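Local coordinates for CELL division control protein 6 (Pyrobaculum aerophilum, PDB 1FNN) that binds ADP and magnesium in an AAA+ ATPase module and is probably involved in regulating the initiation of DNA replication, at residues Gln27-Asp30 / Ile31-Asn35; Gly92-Ala95 / Arg96-Ile100; Glu377-Ile380 / Thr381-Lys385. All coordinates share one frame; numbering follows the deposited sequence.

Contact 1: residues Gln27-Asp30 / Ile31-Asn35; sequences QQLD and ILLGN
Leu29 and Leu33 stand one turn apart on the helix 23-38 and run side by side in the same direction, with CD2 of Leu29 3.9 Å from CD1 of Leu33. Four backbone bonds of the i to i+4 pattern join 27-30 to 31-34. Ile31 N donates to Gln27 O and Leu32 N to Gln28 O; the latter amide stands 36° out of the carbonyl plane and so misses the lone-pair direction. Leu33 N reaches Leu29 O at 2.9 Å, and Gly34 N meets Asp30 O at 2.7 Å, the shortest of the four, with an N-H...O angle of 159°. On the outer side Ile31 lies along the extended chain of Gln27. With CG1 beside its own backbone N (chi1 -75°), Ile31 brings CD1 to 3.9 Å from CG of Gln27 and CG1 to 3.3 Å from Gln27 O, an apolar cover over an acceptor that its own amide already uses. Leu32 does the same for Gln28 O, with CG 3.2 Å away. OD1 of Asp30 is hydrogen-bonded to Tyr68 OH. The leucines meet the P-loop ATPase core: Leu29 touches Thr60 and Leu61 of the helix 57-68, Leu33 touches Leu64, and Leu32 packs on Ala47 and Ile188 of the parallel sheet. The Leu29 side chain is about 8 Å from that of the ADP-binding Lys57. Each carbonyl from Gln27 to Asp30 is thus satisfied by an amide; separately, the leucines make the inward face apolar, and Asp30 adds a polar tie to the helix 57-68 through Tyr68.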
# COMPACT_ATOMS: atom_id res chain seq x y z
N GLN A 27 -5.77 -12.73 12.52
CA GLN A 27 -5.77 -13.85 13.44
C GLN A 27 -4.67 -13.72 14.49
O GLN A 27 -4.95 -14.02 15.67
CB GLN A 27 -5.70 -15.21 12.75
CG GLN A 27 -5.60 -16.34 13.78
CD GLN A 27 -5.26 -17.69 13.18
OE1 GLN A 27 -4.08 -18.06 13.12
NE2 GLN A 27 -6.29 -18.40 12.74
N GLN A 28 -3.45 -13.38 14.10
CA GLN A 28 -2.32 -13.19 14.98
C GLN A 28 -2.60 -12.11 16.02
O GLN A 28 -2.10 -12.12 17.15
CB GLN A 28 -1.02 -12.84 14.21
CG GLN A 28 -0.37 -14.09 13.57
CD GLN A 28 0.71 -13.70 12.55
OE1 GLN A 28 1.83 -13.31 12.86
NE2 GLN A 28 0.41 -13.80 11.26
N LEU A 29 -3.17 -11.00 15.54
CA LEU A 29 -3.55 -9.90 16.38
C LEU A 29 -4.62 -10.38 17.36
O LEU A 29 -4.62 -9.99 18.53
CB LEU A 29 -4.12 -8.74 15.56
CG LEU A 29 -3.19 -7.59 15.19
CD1 LEU A 29 -3.99 -6.50 14.46
CD2 LEU A 29 -2.48 -6.98 16.39
N ASP A 30 -5.60 -11.12 16.85
CA ASP A 30 -6.64 -11.66 17.72
C ASP A 30 -6.07 -12.51 18.85
O ASP A 30 -6.37 -12.43 20.06
CB ASP A 30 -7.63 -12.46 16.87
CG ASP A 30 -8.82 -12.83 17.76
OD1 ASP A 30 -9.70 -12.02 18.07
OD2 ASP A 30 -8.91 -13.99 18.20
N ILE A 31 -5.11 -13.36 18.47
CA ILE A 31 -4.43 -14.24 19.42
C ILE A 31 -3.68 -13.39 20.41
O ILE A 31 -3.74 -13.67 21.62
CB ILE A 31 -3.49 -15.22 18.67
CG1 ILE A 31 -4.34 -16.34 17.97
CG2 ILE A 31 -2.46 -15.82 19.60
CD1 ILE A 31 -3.44 -17.02 16.93
N LEU A 32 -2.96 -12.32 19.99
CA LEU A 32 -2.25 -11.55 20.98
C LEU A 32 -3.20 -10.77 21.92
O LEU A 32 -2.89 -10.49 23.08
CB LEU A 32 -1.24 -10.57 20.35
CG LEU A 32 -0.15 -11.30 19.52
CD1 LEU A 32 0.81 -10.32 18.85
CD2 LEU A 32 0.66 -12.26 20.39
N LEU A 33 -4.28 -10.21 21.37
CA LEU A 33 -5.09 -9.27 22.12
C LEU A 33 -6.45 -9.70 22.61
O LEU A 33 -6.98 -9.05 23.53
CB LEU A 33 -5.37 -8.04 21.18
CG LEU A 33 -4.11 -7.27 20.75
CD1 LEU A 33 -4.53 -6.25 19.67
CD2 LEU A 33 -3.48 -6.57 21.95
N GLY A 34 -7.11 -10.66 22.01
CA GLY A 34 -8.48 -11.00 22.29
C GLY A 34 -8.78 -11.33 23.75
O GLY A 34 -9.84 -10.90 24.22
N ASN A 35 -7.98 -12.21 24.37
CA ASN A 35 -8.25 -12.57 25.76
C ASN A 35 -8.20 -11.33 26.65
O ASN A 35 -9.02 -11.15 27.55
CB ASN A 35 -7.27 -13.62 26.27
CG ASN A 35 -7.62 -15.01 25.74
OD1 ASN A 35 -8.75 -15.25 25.31
ND2 ASN A 35 -6.64 -15.91 25.78

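Contact 2: residues Gly92-Ala95 / Arg96-Ile100; sequences GEIA and RSLNI
Glu93 and Arg96 meet on the outer side of the helix 87-97 just before a Schellman motif ends it, within the AAA domain. Their side chains run alongside each other, and OE2 of Glu93 comes 2.9 Å from NH1 of Arg96. The carboxylate lies over one face of the guanidinium, the two planes 35° apart, with OE2 well out of the guanidinium plane; no N-H points at it, so this salt bridge rests on charge. The bend of Glu93 at chi2 (61°) swings the acid over the arginine, whose chain bends in turn at chi3. With an alanine here the carboxylate is gone, and the Arg96 guanidinium is likely to lose this counter-charge and be freer to turn. Beneath the pair, Ser97 N donates to Glu93 O at 2.8 Å, nearly along the C=O axis. On the inner side Ile94 and Leu98 lie parallel in direction, CG2 of Ile94 3.9 Å from CD2 of Leu98, and both touch Met127 of the sheet and Leu116 of the helix 109-122. Ile79 of the edge strand 75-80 backs both Glu93 and Ile94. At the helix end Asn99 takes positive phi (48°), which turns the chain so that CB of Ile100 sits 4.2 Å from CB of Ala95. Asn99 N bonds to Arg96 O, and Ile100 N closes the motif on Ala95 O at 2.8 Å.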
# COMPACT_ATOMS: atom_id res chain seq x y z
N GLY A 92 -0.35 14.57 25.21
CA GLY A 92 -1.50 15.42 25.00
C GLY A 92 -2.63 14.71 24.25
O GLY A 92 -3.81 14.87 24.58
N GLU A 93 -2.30 13.97 23.18
CA GLU A 93 -3.33 13.26 22.43
C GLU A 93 -3.89 12.09 23.23
O GLU A 93 -5.12 11.96 23.34
CB GLU A 93 -2.80 12.81 21.06
CG GLU A 93 -3.81 12.01 20.24
CD GLU A 93 -5.08 12.78 19.92
OE1 GLU A 93 -5.07 14.01 20.19
OE2 GLU A 93 -6.05 12.18 19.41
N ILE A 94 -3.07 11.42 24.05
CA ILE A 94 -3.56 10.35 24.92
C ILE A 94 -4.52 10.93 25.96
O ILE A 94 -5.59 10.41 26.26
CB ILE A 94 -2.38 9.69 25.68
CG1 ILE A 94 -1.59 8.84 24.69
CG2 ILE A 94 -2.83 8.81 26.85
CD1 ILE A 94 -0.27 8.30 25.20
N ALA A 95 -4.10 12.07 26.53
CA ALA A 95 -4.91 12.76 27.54
C ALA A 95 -6.25 13.21 26.99
O ALA A 95 -7.34 13.14 27.60
CB ALA A 95 -4.08 13.96 28.02
N ARG A 96 -6.22 13.76 25.77
CA ARG A 96 -7.46 14.14 25.12
C ARG A 96 -8.33 12.93 24.84
O ARG A 96 -9.55 12.92 25.10
CB ARG A 96 -7.11 14.86 23.82
CG ARG A 96 -8.28 15.55 23.14
CD ARG A 96 -7.94 15.95 21.72
NE ARG A 96 -8.57 15.12 20.71
CZ ARG A 96 -8.61 13.82 20.55
NH1 ARG A 96 -8.00 12.96 21.36
NH2 ARG A 96 -9.27 13.28 19.53
N SER A 97 -7.70 11.83 24.37
CA SER A 97 -8.52 10.65 24.05
C SER A 97 -9.09 10.04 25.31
O SER A 97 -10.21 9.53 25.30
CB SER A 97 -7.67 9.65 23.23
OG SER A 97 -8.39 8.40 23.27
N LEU A 98 -8.46 10.14 26.47
CA LEU A 98 -8.90 9.63 27.76
C LEU A 98 -9.60 10.66 28.65
O LEU A 98 -9.96 10.38 29.80
CB LEU A 98 -7.65 9.12 28.50
CG LEU A 98 -7.37 7.62 28.65
CD1 LEU A 98 -8.08 6.72 27.65
CD2 LEU A 98 -5.88 7.29 28.70
N ASN A 99 -9.88 11.86 28.14
CA ASN A 99 -10.44 12.93 28.92
C ASN A 99 -9.70 13.14 30.25
O ASN A 99 -10.40 13.21 31.26
CB ASN A 99 -11.90 12.59 29.31
CG ASN A 99 -12.67 12.75 27.99
OD1 ASN A 99 -12.65 13.90 27.55
ND2 ASN A 99 -13.22 11.65 27.52
N ILE A 100 -8.41 13.39 30.20
CA ILE A 100 -7.65 13.65 31.43
C ILE A 100 -7.38 15.16 31.39
O ILE A 100 -6.68 15.62 30.50
CB ILE A 100 -6.27 12.97 31.41
CG1 ILE A 100 -6.41 11.43 31.46
CG2 ILE A 100 -5.35 13.48 32.52
CD1 ILE A 100 -5.05 10.78 31.17

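Contact 3: residues Glu377-Ile380 / Thr381-Lys385; sequences EAVI and TKLIK
Thr381 lies alongside Glu377 and points the same way, its hydroxyl turned back against the preceding turn. OG1 sits beside its own backbone N (chi1 -70°), and from there it donates to Glu377 O at 2.9 Å. Thr381 N reaches the same oxygen at 3.0 Å, and the two donors approach from opposite faces of the carbonyl plane, so one acceptor is gripped twice. The Glu377 carboxylate heads elsewhere, to a salt bridge with Lys302. Val379 and Leu383 also run side by side, CG1 of Val379 4.1 Å from CD1 of Leu383. This is the helix 373-387, close to the end of the chain in the C-terminal winged-helix region, and its inner face packs on the helices 280-285 and 288-304: Leu383 touches Leu283 and Ile284, and Ile380 touches Leu294. Ile380 and Ile384 cross obliquely instead, with CG2 of the former 4.0 Å from CD1 of the latter. Ile384 brings CG1 to 3.2 Å from Ile380 O, close beside the bond that its own N makes to that oxygen (2.9 Å, N-H...O 164°). Lys382, bent at chi2 and chi3, sends NZ to a salt bridge with Glu280.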
# COMPACT_ATOMS: atom_id res chain seq x y z
N GLU A 377 4.76 6.87 -27.69
CA GLU A 377 4.82 6.77 -29.11
C GLU A 377 5.63 7.88 -29.77
O GLU A 377 6.55 7.55 -30.54
CB GLU A 377 3.44 6.73 -29.80
CG GLU A 377 3.66 6.43 -31.30
CD GLU A 377 2.38 6.37 -32.09
OE1 GLU A 377 2.28 5.62 -33.08
OE2 GLU A 377 1.42 7.08 -31.75
N ALA A 378 5.48 9.13 -29.36
CA ALA A 378 6.29 10.23 -29.85
C ALA A 378 7.74 10.12 -29.44
O ALA A 378 8.63 10.53 -30.22
CB ALA A 378 5.71 11.60 -29.39
N VAL A 379 8.04 9.78 -28.19
CA VAL A 379 9.42 9.72 -27.74
C VAL A 379 10.18 8.55 -28.41
O VAL A 379 11.32 8.76 -28.86
CB VAL A 379 9.57 9.58 -26.23
CG1 VAL A 379 11.03 9.42 -25.84
CG2 VAL A 379 8.98 10.79 -25.51
N ILE A 380 9.49 7.43 -28.55
CA ILE A 380 10.15 6.25 -29.14
C ILE A 380 10.40 6.49 -30.62
O ILE A 380 11.50 6.22 -31.14
CB ILE A 380 9.36 4.95 -28.97
CG1 ILE A 380 8.88 4.78 -27.53
CG2 ILE A 380 10.32 3.76 -29.28
CD1 ILE A 380 7.98 3.56 -27.37
N THR A 381 9.41 7.04 -31.30
CA THR A 381 9.54 7.41 -32.72
C THR A 381 10.68 8.39 -32.96
O THR A 381 11.50 8.23 -33.90
CB THR A 381 8.20 7.99 -33.20
OG1 THR A 381 7.25 6.91 -33.24
CG2 THR A 381 8.22 8.57 -34.59
N LYS A 382 10.78 9.40 -32.11
CA LYS A 382 11.90 10.34 -32.20
C LYS A 382 13.23 9.55 -32.15
O LYS A 382 14.20 9.95 -32.81
CB LYS A 382 11.89 11.35 -31.07
CG LYS A 382 12.76 12.56 -31.17
CD LYS A 382 13.54 12.90 -29.92
CE LYS A 382 12.83 12.73 -28.60
NZ LYS A 382 13.68 13.04 -27.42
N LEU A 383 13.42 8.73 -31.11
CA LEU A 383 14.65 7.98 -30.92
C LEU A 383 14.95 7.04 -32.09
O LEU A 383 16.11 6.93 -32.45
CB LEU A 383 14.65 7.20 -29.61
CG LEU A 383 14.45 8.09 -28.36
CD1 LEU A 383 14.22 7.20 -27.13
CD2 LEU A 383 15.62 9.02 -28.11
N ILE A 384 13.97 6.34 -32.62
CA ILE A 384 14.18 5.47 -33.76
C ILE A 384 14.65 6.27 -34.99
O ILE A 384 15.61 5.93 -35.70
CB ILE A 384 12.91 4.71 -34.08
CG1 ILE A 384 12.61 3.75 -32.88
CG2 ILE A 384 13.06 3.96 -35.41
CD1 ILE A 384 11.27 3.10 -33.08
N LYS A 385 13.98 7.39 -35.23
CA LYS A 385 14.28 8.27 -36.34
C LYS A 385 15.70 8.78 -36.23
O LYS A 385 16.34 8.84 -37.31
CB LYS A 385 13.30 9.45 -36.50
CG LYS A 385 11.98 8.85 -37.05
CD LYS A 385 10.94 9.94 -37.29
CE LYS A 385 9.69 9.26 -37.87
NZ LYS A 385 8.50 10.15 -37.76

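How the contacts relate
All three are local contacts on one helix; contacts 1 and 3 are i to i+4 throughout, whereas contact 2 adds an i+3 ion pair and an i+5 bond at a helix end. Each is partly buried, with apolar side chains facing inward and a mixed outer side. Contacts 1 and 2 belong to the ATPase part, centres about 25 Å apart, and pack on different strands of one parallel sheet: contact 1 on 46-50 and 187-189, contact 2 on 75-80 and 127-132. Contact 3, in the C-terminal region, its centre about 57 and 60 Å from theirs, packs on helices and on loop residue Tyr325. Contact 1 is nearest the nucleotide, and contact 3 adds a side-chain hydroxyl to the backbone bonds.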